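Local coordinates for exported protein (Bacteroides fragilis, PDB 4JX0), which is of unknown function but binds magnesium and joins a BT_3987-like N-terminal domain to a probable F5/F8 type C (discoidin-like) domain, at residues Glu23-Gln28 against Ala160-Ser165; Leu37-Tyr42 against Lys70-Lys75; Glu100-Phe105 against Gly141-Ile146; Gly207-Gly212 against Val311-Val316; Gly240-Thr245 against Glu315-Arg320. One frame throughout, in Å; residues are numbered along the deposited sequence.

Contact 1. Residues Glu23-Gln28 against Ala160-Ser165; sequences EDIREQ and ARTRSS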
# COMPACT_ATOMS: atom_id res chain seq x y z
N GLU A 23 10.18 -27.15 9.56
CA GLU A 23 11.40 -27.86 9.94
C GLU A 23 11.90 -27.50 11.35
O GLU A 23 12.35 -28.40 12.06
CB GLU A 23 12.52 -27.61 8.90
CG GLU A 23 13.75 -28.52 9.05
CD GLU A 23 13.49 -30.01 9.13
OE1 GLU A 23 12.65 -30.51 8.34
OE2 GLU A 23 14.11 -30.69 9.98
N ASP A 24 11.82 -26.23 11.76
CA ASP A 24 12.30 -25.81 13.09
C ASP A 24 11.50 -26.43 14.24
O ASP A 24 12.10 -26.79 15.25
CB ASP A 24 12.32 -24.28 13.23
CG ASP A 24 10.98 -23.61 13.06
OD1 ASP A 24 10.41 -23.70 11.94
OD2 ASP A 24 10.50 -22.99 14.02
N ILE A 25 10.16 -26.54 14.10
CA ILE A 25 9.33 -27.13 15.16
C ILE A 25 9.36 -28.67 15.02
O ILE A 25 9.15 -29.34 16.02
CB ILE A 25 7.89 -26.55 15.26
CG1 ILE A 25 7.02 -26.91 14.05
CG2 ILE A 25 7.90 -25.04 15.50
CD1 ILE A 25 5.86 -27.68 14.43
N ARG A 26 9.65 -29.22 13.81
CA ARG A 26 9.80 -30.67 13.63
C ARG A 26 11.05 -31.15 14.39
O ARG A 26 11.05 -32.26 14.92
CB ARG A 26 9.90 -31.06 12.14
CG ARG A 26 9.81 -32.57 11.88
CD ARG A 26 10.19 -32.98 10.46
NE ARG A 26 9.01 -33.27 9.63
CZ ARG A 26 8.36 -32.40 8.85
NH1 ARG A 26 8.78 -31.14 8.76
NH2 ARG A 26 7.30 -32.79 8.16
N GLU A 27 12.11 -30.31 14.46
CA GLU A 27 13.33 -30.60 15.22
C GLU A 27 13.03 -30.61 16.72
O GLU A 27 13.51 -31.49 17.41
CB GLU A 27 14.46 -29.59 14.91
CG GLU A 27 15.15 -29.83 13.58
CD GLU A 27 16.17 -28.78 13.19
OE1 GLU A 27 16.56 -27.96 14.05
OE2 GLU A 27 16.60 -28.79 12.01
N GLN A 28 12.22 -29.64 17.21
CA GLN A 28 11.81 -29.58 18.63
C GLN A 28 11.00 -30.80 19.02
O GLN A 28 11.14 -31.30 20.14
CB GLN A 28 10.97 -28.34 18.94
CG GLN A 28 11.75 -27.06 19.20
CD GLN A 28 10.88 -26.06 19.94
OE1 GLN A 28 10.48 -25.02 19.38
NE2 GLN A 28 10.57 -26.35 21.21
N ALA A 160 6.09 -22.87 21.42
CA ALA A 160 7.36 -23.26 20.80
C ALA A 160 8.46 -22.22 21.02
O ALA A 160 8.17 -21.03 21.17
CB ALA A 160 7.16 -23.50 19.31
N ARG A 161 9.73 -22.67 21.06
CA ARG A 161 10.88 -21.78 21.27
C ARG A 161 10.93 -20.73 20.15
O ARG A 161 10.90 -19.52 20.42
CB ARG A 161 12.19 -22.61 21.34
CG ARG A 161 12.29 -23.44 22.61
CD ARG A 161 13.29 -24.58 22.53
NE ARG A 161 13.24 -25.41 23.74
CZ ARG A 161 13.99 -26.49 23.97
NH1 ARG A 161 14.88 -26.89 23.07
NH2 ARG A 161 13.86 -27.17 25.10
N THR A 162 10.90 -21.21 18.90
CA THR A 162 10.86 -20.39 17.69
C THR A 162 9.39 -20.25 17.24
O THR A 162 8.53 -20.93 17.78
CB THR A 162 11.69 -21.08 16.62
OG1 THR A 162 11.20 -22.41 16.46
CG2 THR A 162 13.17 -21.12 16.98
N ARG A 163 9.12 -19.38 16.25
CA ARG A 163 7.77 -19.13 15.71
C ARG A 163 6.73 -18.75 16.80
O ARG A 163 5.57 -19.16 16.72
CB ARG A 163 7.27 -20.33 14.87
CG ARG A 163 8.12 -20.56 13.64
CD ARG A 163 7.62 -21.69 12.76
NE ARG A 163 8.30 -21.70 11.45
CZ ARG A 163 8.00 -20.91 10.42
NH1 ARG A 163 7.01 -20.03 10.52
NH2 ARG A 163 8.68 -21.01 9.28
N SER A 164 7.15 -17.97 17.81
CA SER A 164 6.27 -17.49 18.89
C SER A 164 6.14 -15.96 18.92
O SER A 164 5.33 -15.45 19.69
CB SER A 164 6.80 -17.96 20.24
OG SER A 164 8.13 -17.52 20.48
N SER A 165 6.93 -15.23 18.10
CA SER A 165 6.90 -13.77 18.05
C SER A 165 6.80 -13.27 16.61
O SER A 165 7.18 -13.98 15.67
CB SER A 165 8.14 -13.19 18.73
OG SER A 165 9.33 -13.73 18.18
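Asp24 and Gln28 reach from helix 23-31 to the loop between strands 157-159 and 165-174. The buried part of the contact is apolar. Ile25 CG2 lies 4.2 Å from Ala160 CB, and both side chains also rest on Tyr39 of strand 36-41. Polar groups flank this buried pair. The Asp24 carboxylate serves two donors. The hydroxyl of Thr162 gives its proton to the anti lone pair of OD2, with OG1 to OD2 at 2.6 Å. Arg163 comes in across the Asp24 side chain at about a right angle, and its NE forms a salt bridge with OD1 at 2.9 Å. OD1 lies in the guanidinium plane, on its edge. Arg163 also makes a cation-pi contact with Tyr42.

Towards solvent, the exposed Arg161 packs against Gln28. Gln28 OE1 accepts the backbone N of Arg161 at 3.0 Å, in a bent bond of 139°. Gln28 NE2 lies 3.5 Å from Arg161 CD, and the amide and guanidinium planes are nearly parallel, 11° apart. The chemistry implies that the Asp24 carboxylate, with one bond on each oxygen, is probably held in rotation, and that its charge is partly balanced by Arg163.

Contact 2. Residues Leu37-Tyr42 against Lys70-Lys75; sequences LVYLGY and KVKVTK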
# COMPACT_ATOMS: atom_id res chain seq x y z
N LEU A 37 3.38 -28.59 20.91
CA LEU A 37 3.80 -27.20 20.82
C LEU A 37 2.72 -26.34 20.20
O LEU A 37 2.06 -26.78 19.26
CB LEU A 37 5.10 -27.08 20.01
CG LEU A 37 6.27 -27.91 20.49
CD1 LEU A 37 7.39 -27.91 19.48
CD2 LEU A 37 6.77 -27.42 21.83
N VAL A 38 2.55 -25.11 20.73
CA VAL A 38 1.61 -24.10 20.22
C VAL A 38 2.48 -23.01 19.60
O VAL A 38 3.42 -22.54 20.24
CB VAL A 38 0.66 -23.55 21.31
CG1 VAL A 38 -0.35 -22.58 20.72
CG2 VAL A 38 -0.06 -24.69 22.02
N TYR A 39 2.21 -22.63 18.35
CA TYR A 39 3.05 -21.65 17.67
C TYR A 39 2.28 -20.88 16.61
O TYR A 39 1.12 -21.19 16.33
CB TYR A 39 4.27 -22.38 17.04
CG TYR A 39 3.91 -23.40 15.98
CD1 TYR A 39 3.44 -24.66 16.33
CD2 TYR A 39 4.10 -23.13 14.63
CE1 TYR A 39 3.11 -25.60 15.36
CE2 TYR A 39 3.79 -24.06 13.66
CZ TYR A 39 3.31 -25.31 14.02
OH TYR A 39 2.98 -26.25 13.07
N LEU A 40 2.94 -19.87 16.03
CA LEU A 40 2.37 -18.99 15.01
C LEU A 40 2.57 -19.58 13.60
O LEU A 40 3.70 -19.90 13.21
CB LEU A 40 3.03 -17.59 15.11
CG LEU A 40 2.18 -16.44 15.62
CD1 LEU A 40 1.62 -16.75 16.95
CD2 LEU A 40 3.02 -15.19 15.73
N GLY A 41 1.48 -19.67 12.85
CA GLY A 41 1.49 -20.13 11.46
C GLY A 41 1.66 -18.96 10.50
O GLY A 41 0.83 -18.05 10.50
N TYR A 42 2.75 -18.94 9.72
CA TYR A 42 3.00 -17.87 8.75
C TYR A 42 4.03 -18.29 7.71
O TYR A 42 4.97 -19.01 8.03
CB TYR A 42 3.48 -16.58 9.44
CG TYR A 42 4.74 -16.73 10.27
CD1 TYR A 42 4.67 -17.05 11.62
CD2 TYR A 42 6.00 -16.51 9.72
CE1 TYR A 42 5.82 -17.18 12.39
CE2 TYR A 42 7.16 -16.64 10.47
CZ TYR A 42 7.07 -17.00 11.81
OH TYR A 42 8.20 -17.10 12.60
N LYS A 70 -2.58 -16.78 12.34
CA LYS A 70 -2.94 -18.19 12.52
C LYS A 70 -2.13 -18.78 13.68
O LYS A 70 -0.93 -18.54 13.76
CB LYS A 70 -2.66 -18.98 11.23
CG LYS A 70 -3.27 -20.36 11.20
CD LYS A 70 -3.37 -20.92 9.76
CE LYS A 70 -2.06 -21.43 9.23
NZ LYS A 70 -2.17 -21.89 7.83
N VAL A 71 -2.78 -19.52 14.59
CA VAL A 71 -2.10 -20.14 15.73
C VAL A 71 -2.29 -21.64 15.60
O VAL A 71 -3.42 -22.11 15.68
CB VAL A 71 -2.61 -19.63 17.09
CG1 VAL A 71 -1.80 -20.24 18.24
CG2 VAL A 71 -2.57 -18.10 17.15
N LYS A 72 -1.19 -22.39 15.40
CA LYS A 72 -1.23 -23.84 15.23
C LYS A 72 -0.80 -24.59 16.51
O LYS A 72 -0.07 -24.05 17.33
CB LYS A 72 -0.29 -24.25 14.08
CG LYS A 72 -0.65 -23.65 12.72
CD LYS A 72 0.40 -23.91 11.64
CE LYS A 72 0.34 -25.31 11.08
NZ LYS A 72 1.35 -25.51 10.01
N VAL A 73 -1.26 -25.85 16.65
CA VAL A 73 -0.87 -26.78 17.70
C VAL A 73 -0.40 -28.04 16.95
O VAL A 73 -0.99 -28.39 15.92
CB VAL A 73 -1.95 -27.05 18.78
CG1 VAL A 73 -3.19 -27.69 18.19
CG2 VAL A 73 -1.40 -27.89 19.93
N THR A 74 0.70 -28.67 17.41
CA THR A 74 1.30 -29.79 16.68
C THR A 74 0.43 -31.06 16.62
O THR A 74 0.57 -31.83 15.66
CB THR A 74 2.66 -30.12 17.27
OG1 THR A 74 2.52 -30.31 18.68
CG2 THR A 74 3.68 -29.03 16.99
N LYS A 75 -0.43 -31.28 17.61
CA LYS A 75 -1.28 -32.48 17.70
C LYS A 75 -2.59 -32.11 18.39
O LYS A 75 -2.56 -31.22 19.23
CB LYS A 75 -0.51 -33.55 18.50
CG LYS A 75 -1.14 -34.93 18.54
CD LYS A 75 -0.15 -36.05 18.89
CE LYS A 75 0.70 -35.80 20.12
NZ LYS A 75 1.32 -37.05 20.64
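Tyr39 and Lys72 face each other in an antiparallel hydrogen-bonded pair of strands 36-41 and 66-73. Their backbones exchange two bonds, Tyr39 N to Lys72 O at 2.9 Å and Lys72 N to Tyr39 O at 2.8 Å. The side chains lie on the same face of the sheet. Tyr39 has its CG between the backbone N and the carbonyl carbon (chi1 63°). One ring face is turned to Lys72 CB, which sits offset toward the rim in a CH-pi contact of 4.0 Å to the centroid. The lysine runs straight to CD and then bends (chi3 78°), which brings CE to 3.4 Å from Tyr39 OH. That hydroxyl is hydrogen-bonded to Glu22, which also has a long, weak ion pair with Lys72 NZ.

Thr74 OG1 accepts Leu37 N at 2.9 Å, its N donates to Leu37 O, and its CG2 touches Tyr39 CE1 at 3.8 Å. On the opposite face the valines touch through methyls. Val38 CG1, anti to the backbone N, meets Val71 CG1 at 3.7 Å. Val38 CG2, anti to the carbonyl carbon, meets Val73 CG2 at 4.1 Å. Leu148 of strand 142-150 touches Val38 and Val71. Ile25 of helix 23-31 touches Tyr39 and Thr74. The chemistry gives the ribbon two unlike sides: an aliphatic one, and one where an aromatic ring, a lysine stem and a glutamate meet.

Contact 3. Residues Glu100-Phe105 against Gly141-Ile146; sequences EGIPLF and GYVMAI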
# COMPACT_ATOMS: atom_id res chain seq x y z
N GLU A 100 16.16 0.73 13.78
CA GLU A 100 17.23 1.69 14.07
C GLU A 100 16.67 3.13 13.98
O GLU A 100 16.45 3.65 12.88
CB GLU A 100 18.44 1.51 13.12
N GLY A 101 16.39 3.72 15.15
CA GLY A 101 15.87 5.08 15.27
C GLY A 101 14.44 5.29 14.83
O GLY A 101 14.10 6.37 14.35
N ILE A 102 13.58 4.27 14.99
CA ILE A 102 12.16 4.34 14.62
C ILE A 102 11.35 4.21 15.91
O ILE A 102 11.64 3.32 16.71
CB ILE A 102 11.83 3.26 13.56
CG1 ILE A 102 12.37 3.71 12.18
CG2 ILE A 102 10.33 2.97 13.46
CD1 ILE A 102 12.80 2.64 11.32
N PRO A 103 10.38 5.11 16.17
CA PRO A 103 9.64 5.03 17.43
C PRO A 103 8.72 3.83 17.54
O PRO A 103 8.34 3.23 16.53
CB PRO A 103 8.82 6.33 17.44
CG PRO A 103 8.64 6.65 16.01
CD PRO A 103 9.93 6.25 15.36
N LEU A 104 8.37 3.46 18.77
CA LEU A 104 7.48 2.32 18.99
C LEU A 104 6.06 2.73 18.72
O LEU A 104 5.67 3.86 19.05
CB LEU A 104 7.60 1.78 20.43
CG LEU A 104 8.91 1.10 20.78
CD1 LEU A 104 9.06 0.98 22.28
CD2 LEU A 104 9.01 -0.27 20.13
N PHE A 105 5.27 1.83 18.10
CA PHE A 105 3.86 2.09 17.84
C PHE A 105 3.15 2.13 19.20
O PHE A 105 3.31 1.17 19.96
CB PHE A 105 3.27 1.01 16.94
CG PHE A 105 1.83 1.24 16.57
CD1 PHE A 105 1.50 2.08 15.52
CD2 PHE A 105 0.81 0.62 17.28
CE1 PHE A 105 0.16 2.30 15.18
CE2 PHE A 105 -0.53 0.82 16.93
CZ PHE A 105 -0.84 1.67 15.88
N GLY A 141 8.07 6.26 10.51
CA GLY A 141 7.19 5.13 10.67
C GLY A 141 7.14 4.76 12.13
O GLY A 141 7.63 5.49 12.99
N TYR A 142 6.53 3.62 12.40
CA TYR A 142 6.43 3.04 13.73
C TYR A 142 6.76 1.58 13.62
O TYR A 142 6.62 1.00 12.55
CB TYR A 142 5.04 3.25 14.34
CG TYR A 142 4.65 4.70 14.48
CD1 TYR A 142 4.12 5.41 13.40
CD2 TYR A 142 4.78 5.37 15.69
CE1 TYR A 142 3.77 6.75 13.51
CE2 TYR A 142 4.42 6.71 15.82
CZ TYR A 142 3.92 7.40 14.73
OH TYR A 142 3.56 8.72 14.80
N VAL A 143 7.20 0.98 14.72
CA VAL A 143 7.57 -0.43 14.73
C VAL A 143 7.04 -1.08 15.99
O VAL A 143 6.90 -0.41 17.02
CB VAL A 143 9.11 -0.59 14.60
CG1 VAL A 143 9.84 -0.12 15.85
CG2 VAL A 143 9.48 -2.03 14.27
N MSE A 144 6.72 -2.36 15.91
CA MSE A 144 6.26 -3.07 17.10
C MSE A 144 6.49 -4.56 16.99
O MSE A 144 6.51 -5.12 15.88
CB MSE A 144 4.79 -2.80 17.39
CG MSE A 144 3.85 -3.23 16.28
SE MSE A 144 2.02 -3.09 16.89
CE MSE A 144 1.94 -4.61 17.93
N ALA A 145 6.65 -5.19 18.15
CA ALA A 145 6.84 -6.62 18.29
C ALA A 145 5.75 -7.18 19.17
O ALA A 145 5.33 -6.53 20.13
CB ALA A 145 8.21 -6.91 18.89
N ILE A 146 5.26 -8.38 18.82
CA ILE A 146 4.19 -9.06 19.55
C ILE A 146 4.58 -10.51 19.80
O ILE A 146 5.29 -11.09 18.97
CB ILE A 146 2.82 -8.98 18.81
CG1 ILE A 146 2.98 -9.21 17.30
CG2 ILE A 146 2.18 -7.64 19.09
CD1 ILE A 146 1.74 -9.70 16.59
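A single beta bridge, Leu104 with Val143, fastens an irregular loop to strand 142-150 in the BT_3987-like N-terminal domain, whose family belongs to the E-set clan. The loop comes after helix 96-99 and leads to strand 110-117. Both polar backbone groups of Val143 are used. Its N donates to Pro103 O at 3.1 Å, and its O accepts Phe105 N at 3.0 Å. The neighbours Tyr142 and Met144 bond instead to Leu170 and Val168 of strand 165-174.

Side chains fill in around the bridge. Ile102 CG2 points anti to its backbone N and touches Val143 CG1 at 3.9 Å. Pro103 CG packs against Gly141 O at 3.4 Å and lies near Tyr142 CD2. Phe105 has its CG anti to the backbone N (chi1 -177°). Its side chain crosses that of Tyr142 at about a right angle, and Tyr142 CB meets the ring edge near its plane. The tyrosine hydroxyl is bonded to the backbone N of Asn138. Cys110 of strand 110-117 touches both Phe105 and Met144. These two lie side by side and point the same way. Selenomethionine Met144 makes a Met-aromatic contact, oblique to the Phe105 ring, with SE 3.9 Å from CD2.

Contact 4. Residues Gly207-Gly212 against Val311-Val316; sequences GSLNDG and VDVNEV. With MG (magnesium ion), chain D.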
# COMPACT_ATOMS: atom_id res chain seq x y z
N GLY A 207 5.89 13.09 -29.32
CA GLY A 207 5.41 14.20 -30.14
C GLY A 207 3.91 14.14 -30.40
O GLY A 207 3.27 15.18 -30.63
N SER A 208 3.34 12.92 -30.35
CA SER A 208 1.91 12.67 -30.54
C SER A 208 1.04 13.20 -29.38
O SER A 208 -0.17 13.30 -29.54
CB SER A 208 1.67 11.17 -30.67
OG SER A 208 1.94 10.48 -29.46
N LEU A 209 1.64 13.51 -28.21
CA LEU A 209 0.88 13.96 -27.05
C LEU A 209 0.41 15.41 -27.19
O LEU A 209 -0.46 15.80 -26.41
CB LEU A 209 1.69 13.78 -25.76
CG LEU A 209 2.17 12.34 -25.47
CD1 LEU A 209 3.01 12.31 -24.22
CD2 LEU A 209 1.02 11.39 -25.32
N ASN A 210 0.93 16.21 -28.16
CA ASN A 210 0.46 17.58 -28.38
C ASN A 210 0.32 17.90 -29.89
O ASN A 210 0.35 19.07 -30.27
CB ASN A 210 1.34 18.61 -27.66
CG ASN A 210 2.78 18.67 -28.08
OD1 ASN A 210 3.31 17.77 -28.74
ND2 ASN A 210 3.47 19.72 -27.63
N ASP A 211 0.06 16.88 -30.72
CA ASP A 211 -0.25 17.07 -32.15
C ASP A 211 -1.76 17.37 -32.20
O ASP A 211 -2.39 17.51 -31.16
CB ASP A 211 0.15 15.83 -32.98
CG ASP A 211 -0.57 14.51 -32.70
OD1 ASP A 211 -1.50 14.50 -31.86
OD2 ASP A 211 -0.20 13.48 -33.32
N GLY A 212 -2.36 17.45 -33.37
CA GLY A 212 -3.80 17.71 -33.40
C GLY A 212 -4.67 16.51 -33.07
O GLY A 212 -5.82 16.66 -32.67
N VAL A 311 -1.32 1.57 -20.49
CA VAL A 311 -2.36 2.50 -20.92
C VAL A 311 -1.88 3.30 -22.12
O VAL A 311 -0.69 3.58 -22.24
CB VAL A 311 -2.83 3.46 -19.77
CG1 VAL A 311 -3.02 2.70 -18.46
CG2 VAL A 311 -1.86 4.62 -19.57
N ASP A 312 -2.84 3.73 -22.96
CA ASP A 312 -2.61 4.61 -24.10
C ASP A 312 -2.81 6.03 -23.68
O ASP A 312 -3.75 6.31 -22.95
CB ASP A 312 -3.62 4.32 -25.24
CG ASP A 312 -3.37 3.11 -26.10
OD1 ASP A 312 -2.38 2.40 -25.86
OD2 ASP A 312 -4.19 2.86 -27.02
N VAL A 313 -1.96 6.95 -24.14
CA VAL A 313 -2.17 8.38 -23.95
C VAL A 313 -1.97 8.95 -25.36
O VAL A 313 -0.87 8.88 -25.90
CB VAL A 313 -1.33 9.05 -22.84
CG1 VAL A 313 -1.72 10.52 -22.68
CG2 VAL A 313 -1.53 8.33 -21.51
N ASN A 314 -3.08 9.33 -25.99
CA ASN A 314 -3.14 9.80 -27.38
C ASN A 314 -2.94 11.30 -27.50
O ASN A 314 -2.55 11.78 -28.57
CB ASN A 314 -4.50 9.42 -27.97
CG ASN A 314 -4.81 7.95 -27.90
OD1 ASN A 314 -3.93 7.12 -27.67
ND2 ASN A 314 -6.08 7.59 -28.05
N GLU A 315 -3.27 12.06 -26.44
CA GLU A 315 -3.16 13.52 -26.41
C GLU A 315 -3.24 13.98 -24.95
O GLU A 315 -4.00 13.41 -24.18
CB GLU A 315 -4.30 14.13 -27.25
CG GLU A 315 -4.26 15.63 -27.42
CD GLU A 315 -3.30 16.19 -28.45
OE1 GLU A 315 -2.54 15.41 -29.08
OE2 GLU A 315 -3.30 17.43 -28.62
N VAL A 316 -2.45 15.00 -24.57
CA VAL A 316 -2.44 15.57 -23.21
C VAL A 316 -2.78 17.05 -23.32
O VAL A 316 -2.15 17.75 -24.12
CB VAL A 316 -1.08 15.36 -22.49
CG1 VAL A 316 -1.08 15.99 -21.11
CG2 VAL A 316 -0.73 13.88 -22.40
MG MG D . -2.27 13.29 -30.12
O HOH W 1 0.24 8.79 -28.50
O HOH W 2 -1.88 11.38 -31.08
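Glu315 and Asp211 put neighbouring oxygens on a bound magnesium ion. Glu315 leaves its backbone pointing away from the loop 207-212 and then returns. Its CB lies 3.6 Å from the magnesium. CG is anti to the backbone N and passes 3.9 Å from Leu209 O. The chain then bends (chi2 79°), which swings CD back toward the loop, 3.1 Å from Asp211 O. At the tip OE1 binds the magnesium at 2.4 Å, and OE2 takes a hydrogen bond from Asn192 ND2.

Asp211 OD1 binds the same ion at 2.3 Å. Two backbone carbonyls join in, Ser208 O and Asn314 O, each 2.2 Å from the magnesium. Asn213 O and a water complete six ligands. The ion probably offsets the repulsion between these close oxygens. Outside the first shell, Val316 N donates to Leu209 O at 2.8 Å, which ties the two backbones beside the metal. A second water bridges Ser208 OG and Val313 O. Leu209 CD2 packs on Val313 CG1.

Ser208 and Leu209 belong to a 3-10 turn. Phe197 of strand 196-199 touches Leu209 and Val316, and Met302 of strand 296-304 touches Val313. Asp244 of strand 235-244 makes backbone hydrogen bonds with Asn314 and Glu315.

Contact 5. Residues Gly240-Thr245 against Glu315-Arg320; sequences GFRLDT and EVTAFR. With MG (magnesium ion), chain D.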
# COMPACT_ATOMS: atom_id res chain seq x y z
N GLY A 240 -6.14 21.06 -13.83
CA GLY A 240 -6.12 19.63 -14.13
C GLY A 240 -5.66 19.30 -15.53
O GLY A 240 -5.04 20.14 -16.19
N PHE A 241 -5.97 18.07 -16.00
CA PHE A 241 -5.58 17.59 -17.33
C PHE A 241 -6.65 16.76 -18.01
O PHE A 241 -7.47 16.14 -17.33
CB PHE A 241 -4.32 16.71 -17.24
CG PHE A 241 -3.12 17.41 -16.67
CD1 PHE A 241 -2.90 17.45 -15.30
CD2 PHE A 241 -2.23 18.08 -17.50
CE1 PHE A 241 -1.80 18.12 -14.78
CE2 PHE A 241 -1.14 18.76 -16.97
CZ PHE A 241 -0.93 18.77 -15.61
N ARG A 242 -6.60 16.69 -19.35
CA ARG A 242 -7.44 15.85 -20.21
C ARG A 242 -6.48 14.91 -20.90
O ARG A 242 -5.68 15.36 -21.72
CB ARG A 242 -8.25 16.69 -21.21
CG ARG A 242 -9.01 15.93 -22.33
CD ARG A 242 -9.10 16.75 -23.62
NE ARG A 242 -10.46 16.85 -24.17
CZ ARG A 242 -10.99 16.09 -25.14
NH1 ARG A 242 -10.28 15.11 -25.69
NH2 ARG A 242 -12.23 16.31 -25.56
N LEU A 243 -6.51 13.63 -20.53
CA LEU A 243 -5.66 12.59 -21.12
C LEU A 243 -6.52 11.72 -22.04
O LEU A 243 -7.36 10.97 -21.55
CB LEU A 243 -5.00 11.73 -20.03
CG LEU A 243 -3.67 12.22 -19.48
CD1 LEU A 243 -3.83 13.55 -18.79
CD2 LEU A 243 -3.07 11.20 -18.54
N ASP A 244 -6.33 11.83 -23.36
CA ASP A 244 -7.07 10.98 -24.30
C ASP A 244 -6.47 9.61 -24.25
O ASP A 244 -5.26 9.47 -24.39
CB ASP A 244 -7.04 11.53 -25.72
CG ASP A 244 -7.97 12.70 -25.85
OD1 ASP A 244 -7.64 13.78 -25.30
OD2 ASP A 244 -9.09 12.52 -26.38
N THR A 245 -7.30 8.60 -24.04
CA THR A 245 -6.85 7.23 -23.88
C THR A 245 -7.67 6.32 -24.79
O THR A 245 -8.49 6.80 -25.58
CB THR A 245 -6.92 6.88 -22.38
OG1 THR A 245 -6.23 5.66 -22.13
CG2 THR A 245 -8.35 6.80 -21.84
N GLU A 315 -3.27 12.06 -26.44
CA GLU A 315 -3.16 13.52 -26.41
C GLU A 315 -3.24 13.98 -24.95
O GLU A 315 -4.00 13.41 -24.18
CB GLU A 315 -4.30 14.13 -27.25
CG GLU A 315 -4.26 15.63 -27.42
CD GLU A 315 -3.30 16.19 -28.45
OE1 GLU A 315 -2.54 15.41 -29.08
OE2 GLU A 315 -3.30 17.43 -28.62
N VAL A 316 -2.45 15.00 -24.57
CA VAL A 316 -2.44 15.57 -23.21
C VAL A 316 -2.78 17.05 -23.32
O VAL A 316 -2.15 17.75 -24.12
CB VAL A 316 -1.08 15.36 -22.49
CG1 VAL A 316 -1.08 15.99 -21.11
CG2 VAL A 316 -0.73 13.88 -22.40
N THR A 317 -3.77 17.51 -22.54
CA THR A 317 -4.20 18.92 -22.51
C THR A 317 -4.25 19.38 -21.07
O THR A 317 -4.89 18.72 -20.27
CB THR A 317 -5.58 19.07 -23.19
OG1 THR A 317 -5.60 18.32 -24.41
CG2 THR A 317 -5.95 20.51 -23.44
N ALA A 318 -3.56 20.48 -20.73
CA ALA A 318 -3.55 21.05 -19.38
C ALA A 318 -4.54 22.22 -19.32
O ALA A 318 -4.83 22.79 -20.36
CB ALA A 318 -2.16 21.52 -19.02
N PHE A 319 -5.06 22.57 -18.12
CA PHE A 319 -6.04 23.65 -17.96
C PHE A 319 -5.61 24.67 -16.89
O PHE A 319 -5.31 24.25 -15.78
CB PHE A 319 -7.40 23.07 -17.57
CG PHE A 319 -8.01 22.21 -18.66
CD1 PHE A 319 -7.64 20.89 -18.81
CD2 PHE A 319 -8.93 22.74 -19.54
CE1 PHE A 319 -8.16 20.11 -19.83
CE2 PHE A 319 -9.48 21.96 -20.55
CZ PHE A 319 -9.09 20.64 -20.69
N ARG A 320 -5.71 26.00 -17.20
CA ARG A 320 -5.39 27.09 -16.25
C ARG A 320 -6.65 27.81 -15.76
O ARG A 320 -7.64 27.90 -16.51
CB ARG A 320 -4.48 28.16 -16.88
CG ARG A 320 -3.35 27.63 -17.70
CD ARG A 320 -2.37 28.72 -18.09
NE ARG A 320 -1.94 28.58 -19.48
CZ ARG A 320 -0.81 29.05 -20.00
NH1 ARG A 320 0.07 29.71 -19.24
NH2 ARG A 320 -0.54 28.87 -21.29
OXT ARG A 320 -6.59 28.40 -14.66
MG MG D . -2.27 13.29 -30.12
O HOH W 2 -1.88 11.38 -31.08
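An antiparallel strand pairing joins 240-244 to 315-319, the last strand of the chain, within an antiparallel sheet of the C-terminal, probably discoidin-like part. Phe241 pairs with Ala318 and Arg242 with Thr317. The axes run 4.6 Å apart at 165°. Arg242 N donates to Thr317 O at 2.8 Å, and Thr317 N returns a bond to Arg242 O. Further along, Asp244 N donates to Glu315 O at 2.9 Å.

The two faces differ. On one, Phe241 CE2 touches Ala318 CB at 3.6 Å, and Leu243 CD1 approaches Val316 CG1. On the other, Arg242 CB meets the edge of the Phe319 ring, 3.7 Å from CE1. Arg242 leaves the strand with CG anti to the backbone N (chi1 171°) and runs beside Thr317, both pointing the same way. Its NH1 forms a salt bridge with both oxygens of Asp244, OD1 at 3.0 Å through the syn lone pair and OD2 at 2.9 Å. This may partly offset the negative charge of Asp244. Asp244 OD1 and Glu315 OE1 are 6.6 Å apart.

Strand 283-294 flanks strand 235-244, bonding to Phe241 and Leu243 through Ile286 and Ala284. The apolar face packs on a second sheet: Phe241 and Val316 touch Ile230 of strand 227-232, and Leu243 touches Met302 of strand 296-304. Such packing of two sheets is consistent with a discoidin-like beta sandwich.

In the fold
The contacts fall into two groups, with contacts 1 to 3 and contacts 4 and 5 on opposite sides of the chain's centre. Contacts 1 and 2 have centres 9 Å apart. Loop 160-165 of contact 1 probably bonds to strand 36-41 of contact 2, Arg163 O to Leu40 N at 2.8 Å and Ala160 N to Val38 O at 2.9 Å. Contact 3 reaches the same sheet as contact 2, with centres 26 Å apart. Contacts 4 and 5, also 9 Å apart, share Glu315 and Val316. Glu315 binds the magnesium and also bonds to strand 235-244. Contacts 1 and 4 have centres 58 Å apart. A different magnesium ion lies about 10 Å from the Val71 side chain of contact 2.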